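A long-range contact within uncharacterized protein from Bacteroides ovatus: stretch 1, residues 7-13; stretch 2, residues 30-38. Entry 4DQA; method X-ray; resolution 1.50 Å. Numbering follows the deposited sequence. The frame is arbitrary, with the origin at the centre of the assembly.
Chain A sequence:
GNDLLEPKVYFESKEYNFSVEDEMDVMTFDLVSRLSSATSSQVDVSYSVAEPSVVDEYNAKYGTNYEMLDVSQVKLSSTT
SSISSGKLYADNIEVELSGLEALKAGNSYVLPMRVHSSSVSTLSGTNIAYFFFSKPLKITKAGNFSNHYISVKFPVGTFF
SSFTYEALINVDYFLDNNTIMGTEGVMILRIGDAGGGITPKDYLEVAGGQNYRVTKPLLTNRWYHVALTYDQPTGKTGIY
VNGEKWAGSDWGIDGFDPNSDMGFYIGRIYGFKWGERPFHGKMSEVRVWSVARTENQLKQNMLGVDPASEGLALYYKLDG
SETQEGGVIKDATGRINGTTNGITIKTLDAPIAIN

Stretch 1 (7-13) PKVYFES
Stretch 2, residues 30-38: DLVSRLSSA

The Arg34 side chain lies across the Tyr10 ring without hydrogen-bonding to its hydroxyl: its CG sits 4.0 Å from the ring centroid, 20° off the normal, a CH-pi contact, and although NE approaches Tyr10 OH to 3.1 Å the angle is poor, because OH lies over the guanidinium face. NE and NH2 donate instead to Leu35 O (2.9 and 3.0 Å from those atoms), while NH1 forms a salt bridge with Glu12 OE2 at 2.8 Å, near the guanidinium plane. Rotamers p, t, m with chi4 179° for Arg34, p with chi2 -76° for Tyr10, and t, t with chi3 79° for Glu12 define this cluster.

Beneath it the backbones run antiparallel, both extended (Tyr10 phi/psi -158/175, Arg34 -145/169). Tyr10 and Arg34 form the hydrogen-bonded pair, CA atoms 5.5 Å apart, with N to O distances of 2.8 Å in both directions. Val9 pairs with Leu35 without such bonds, CA to CA 4.6 Å; their side chains take the other face, Val9 CG2 (chi1 t) meeting Leu35 CD2 (m, t) at 3.7 Å. Next, Ser36 N donates to Lys8 O (2.9 Å), and Ser36 OG, chi1 p, accepts from Lys8 N (3.0 Å).

Beyond Tyr10, Phe11 (m, chi2 -67°) places CE1 3.8 Å from Leu31 CD1. A water links Glu12 N to Val32 O, 2.9 Å from each atom.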

ATOM      1  N   PRO A   7     -30.802  21.712  30.253  1.00 47.48           N
ATOM      2  CA  PRO A   7     -29.471  21.122  30.029  1.00 41.67           C
ATOM      3  C   PRO A   7     -29.493  19.957  29.069  1.00 36.66           C
ATOM      4  O   PRO A   7     -30.521  19.293  28.925  1.00 31.60           O
ATOM      5  CB  PRO A   7     -29.079  20.585  31.394  1.00 41.75           C
ATOM      6  CG  PRO A   7     -30.416  20.206  32.035  1.00 47.23           C
ATOM      7  CD  PRO A   7     -31.443  21.204  31.480  1.00 52.57           C
ATOM      8  N   LYS A   8     -28.343  19.690  28.461  1.00 28.97           N
ATOM      9  CA  LYS A   8     -28.238  18.702  27.394  1.00 25.01           C
ATOM     10  C   LYS A   8     -27.105  17.730  27.660  1.00 25.78           C
ATOM     11  O   LYS A   8     -26.135  18.048  28.347  1.00 27.15           O
ATOM     12  CB  LYS A   8     -27.989  19.399  26.058  1.00 28.90           C
ATOM     13  CG  LYS A   8     -29.187  20.231  25.577  1.00 34.94           C
ATOM     14  CD  LYS A   8     -28.947  20.794  24.184  1.00 40.24           C
ATOM     15  CE  LYS A   8     -30.208  21.457  23.614  1.00 48.03           C
ATOM     16  NZ  LYS A   8     -30.693  22.583  24.465  1.00 55.30           N
ATOM     17  N   VAL A   9     -27.222  16.547  27.070  1.00 22.81           N
ATOM     18  CA  VAL A   9     -26.183  15.529  27.159  1.00 20.91           C
ATOM     19  C   VAL A   9     -25.314  15.576  25.901  1.00 20.30           C
ATOM     20  O   VAL A   9     -25.824  15.768  24.804  1.00 22.90           O
ATOM     21  CB  VAL A   9     -26.835  14.143  27.327  1.00 22.71           C
ATOM     22  CG1 VAL A   9     -25.828  13.025  27.133  1.00 22.29           C
ATOM     23  CG2 VAL A   9     -27.485  14.053  28.709  1.00 23.01           C
ATOM     24  N   TYR A  10     -24.005  15.438  26.085  1.00 20.72           N
ATOM     25  CA  TYR A  10     -23.072  15.499  24.978  1.00 20.12           C
ATOM     26  C   TYR A  10     -21.776  14.806  25.337  1.00 18.51           C
ATOM     27  O   TYR A  10     -21.585  14.363  26.468  1.00 21.01           O
ATOM     28  CB  TYR A  10     -22.815  16.962  24.577  1.00 23.55           C
ATOM     29  CG  TYR A  10     -21.983  17.773  25.539  1.00 25.71           C
ATOM     30  CD1 TYR A  10     -22.521  18.248  26.734  1.00 26.14           C
ATOM     31  CD2 TYR A  10     -20.662  18.104  25.238  1.00 26.99           C
ATOM     32  CE1 TYR A  10     -21.751  18.999  27.610  1.00 26.21           C
ATOM     33  CE2 TYR A  10     -19.899  18.846  26.109  1.00 30.29           C
ATOM     34  CZ  TYR A  10     -20.450  19.302  27.283  1.00 29.53           C
ATOM     35  OH  TYR A  10     -19.685  20.046  28.145  1.00 35.53           O
ATOM     36  N   PHE A  11     -20.881  14.713  24.361  1.00 19.57           N
ATOM     37  CA  PHE A  11     -19.539  14.203  24.591  1.00 21.79           C
ATOM     38  C   PHE A  11     -18.499  15.323  24.718  1.00 24.20           C
ATOM     39  O   PHE A  11     -18.411  16.173  23.852  1.00 27.41           O
ATOM     40  CB  PHE A  11     -19.146  13.289  23.437  1.00 22.02           C
ATOM     41  CG  PHE A  11     -19.835  11.947  23.449  1.00 18.21           C
ATOM     42  CD1 PHE A  11     -19.567  11.043  24.442  1.00 16.91           C
ATOM     43  CD2 PHE A  11     -20.709  11.583  22.431  1.00 17.68           C
ATOM     44  CE1 PHE A  11     -20.161   9.794  24.423  1.00 16.70           C
ATOM     45  CE2 PHE A  11     -21.304  10.335  22.410  1.00 16.41           C
ATOM     46  CZ  PHE A  11     -21.005   9.440  23.413  1.00 16.62           C
ATOM     47  N   GLU A  12     -17.724  15.296  25.797  1.00 28.54           N
ATOM     48  CA  GLU A  12     -16.786  16.380  26.143  1.00 33.31           C
ATOM     49  C   GLU A  12     -15.613  16.397  25.198  1.00 37.08           C
ATOM     50  O   GLU A  12     -15.154  17.461  24.777  1.00 45.11           O
ATOM     51  CB  GLU A  12     -16.275  16.172  27.567  1.00 32.46           C
ATOM     52  CG  GLU A  12     -15.357  17.248  28.097  1.00 36.41           C
ATOM     53  CD  GLU A  12     -15.077  17.032  29.562  1.00 43.28           C
ATOM     54  OE1 GLU A  12     -14.237  16.167  29.897  1.00 54.42           O
ATOM     55  OE2 GLU A  12     -15.721  17.706  30.383  1.00 43.04           O
ATOM     56  N   SER A  13     -15.112  15.209  24.881  1.00 36.54           N
ATOM     57  CA  SER A  13     -14.014  15.072  23.928  1.00 47.90           C
ATOM     58  C   SER A  13     -14.552  14.362  22.706  1.00 49.05           C
ATOM     59  O   SER A  13     -15.121  13.270  22.802  1.00 41.45           O
ATOM     60  CB  SER A  13     -12.837  14.289  24.526  1.00 49.49           C
ATOM     61  N   ASP A  30     -13.187   3.179  27.552  1.00 22.73           N
ATOM     62  CA  ASP A  30     -14.234   3.784  28.360  1.00 22.72           C
ATOM     63  C   ASP A  30     -15.050   4.731  27.505  1.00 21.72           C
ATOM     64  O   ASP A  30     -14.505   5.477  26.683  1.00 21.48           O
ATOM     65  CB  ASP A  30     -13.617   4.546  29.533  1.00 22.06           C
ATOM     66  CG  ASP A  30     -12.924   3.625  30.537  1.00 31.81           C
ATOM     67  OD1 ASP A  30     -13.301   2.439  30.635  1.00 30.47           O
ATOM     68  OD2 ASP A  30     -12.000   4.098  31.232  1.00 40.49           O
ATOM     69  N   LEU A  31     -16.356   4.698  27.719  1.00 17.92           N
ATOM     70  CA  LEU A  31     -17.292   5.570  27.038  1.00 18.75           C
ATOM     71  C   LEU A  31     -18.074   6.345  28.087  1.00 18.62           C
ATOM     72  O   LEU A  31     -18.798   5.744  28.907  1.00 18.65           O
ATOM     73  CB  LEU A  31     -18.235   4.751  26.171  1.00 17.97           C
ATOM     74  CG  LEU A  31     -19.254   5.547  25.374  1.00 18.37           C
ATOM     75  CD1 LEU A  31     -18.524   6.411  24.359  1.00 22.88           C
ATOM     76  CD2 LEU A  31     -20.226   4.575  24.722  1.00 24.60           C
ATOM     77  N   VAL A  32     -17.941   7.671  28.049  1.00 19.06           N
ATOM     78  CA  VAL A  32     -18.570   8.574  29.004  1.00 18.99           C
ATOM     79  C   VAL A  32     -19.139   9.802  28.294  1.00 19.81           C
ATOM     80  O   VAL A  32     -18.454  10.444  27.491  1.00 21.25           O
ATOM     81  CB  VAL A  32     -17.546   9.039  30.060  1.00 24.36           C
ATOM     82  CG1 VAL A  32     -18.158  10.021  31.024  1.00 25.16           C
ATOM     83  CG2 VAL A  32     -17.005   7.844  30.826  1.00 29.59           C
ATOM     84  N   SER A  33     -20.393  10.111  28.583  1.00 17.90           N
ATOM     85  CA  SER A  33     -21.012  11.344  28.156  1.00 17.38           C
ATOM     86  C   SER A  33     -21.207  12.241  29.361  1.00 19.58           C
ATOM     87  O   SER A  33     -20.964  11.819  30.491  1.00 21.15           O
ATOM     88  CB  SER A  33     -22.357  11.048  27.488  1.00 16.84           C
ATOM     89  OG  SER A  33     -23.245  10.372  28.362  1.00 17.60           O
ATOM     90  N   ARG A  34     -21.615  13.485  29.128  1.00 20.47           N
ATOM     91  CA  ARG A  34     -21.830  14.429  30.232  1.00 23.17           C
ATOM     92  C   ARG A  34     -22.987  15.394  29.986  1.00 20.70           C
ATOM     93  O   ARG A  34     -23.520  15.497  28.888  1.00 21.64           O
ATOM     94  CB  ARG A  34     -20.571  15.249  30.513  1.00 23.60           C
ATOM     95  CG  ARG A  34     -20.082  16.087  29.344  1.00 24.23           C
ATOM     96  CD  ARG A  34     -19.102  17.138  29.826  1.00 27.44           C
ATOM     97  NE  ARG A  34     -19.775  18.161  30.611  1.00 32.14           N
ATOM     98  CZ  ARG A  34     -19.170  19.202  31.174  1.00 34.61           C
ATOM     99  NH1 ARG A  34     -17.853  19.354  31.065  1.00 33.00           N
ATOM    100  NH2 ARG A  34     -19.885  20.087  31.855  1.00 35.47           N
ATOM    101  N   LEU A  35     -23.344  16.108  31.053  1.00 25.08           N
ATOM    102  CA  LEU A  35     -24.320  17.184  30.992  1.00 26.85           C
ATOM    103  C   LEU A  35     -23.651  18.539  30.789  1.00 25.52           C
ATOM    104  O   LEU A  35     -22.504  18.760  31.197  1.00 28.20           O
ATOM    105  CB  LEU A  35     -25.097  17.249  32.308  1.00 26.23           C
ATOM    106  CG  LEU A  35     -26.183  16.206  32.532  1.00 29.91           C
ATOM    107  CD1 LEU A  35     -26.693  16.286  33.972  1.00 30.68           C
ATOM    108  CD2 LEU A  35     -27.303  16.432  31.556  1.00 34.00           C
ATOM    109  N   SER A  36     -24.389  19.459  30.185  1.00 26.44           N
ATOM    110  CA  SER A  36     -23.879  20.815  29.985  1.00 27.56           C
ATOM    111  C   SER A  36     -23.786  21.531  31.338  1.00 34.55           C
ATOM    112  O   SER A  36     -22.861  22.314  31.585  1.00 37.51           O
ATOM    113  CB  SER A  36     -24.789  21.565  29.020  1.00 33.54           C
ATOM    114  OG  SER A  36     -26.137  21.460  29.440  1.00 36.58           O
ATOM    115  N   SER A  37     -24.743  21.235  32.210  1.00 32.44           N
ATOM    116  CA  SER A  37     -24.735  21.721  33.590  1.00 38.12           C
ATOM    117  C   SER A  37     -25.485  20.720  34.457  1.00 39.91           C
ATOM    118  O   SER A  37     -26.332  19.983  33.956  1.00 35.64           O
ATOM    119  CB  SER A  37     -25.409  23.090  33.681  1.00 45.27           C
ATOM    120  OG  SER A  37     -26.743  23.033  33.197  1.00 47.15           O
ATOM    121  N   ALA A  38     -25.180  20.690  35.751  1.00 35.36           N
ATOM    122  CA  ALA A  38     -25.780  19.703  36.643  1.00 38.15           C
ATOM    123  C   ALA A  38     -27.254  20.003  36.876  1.00 41.42           C
ATOM    124  O   ALA A  38     -27.718  21.134  36.685  1.00 41.96           O
ATOM    125  CB  ALA A  38     -25.035  19.648  37.961  1.00 40.86           C
TER
HETATM  126  O   HOH W   1     -20.821  22.989  29.163  1.00 54.41           O
HETATM  127  O   HOH W   2     -17.666  13.215  27.824  1.00 34.24           O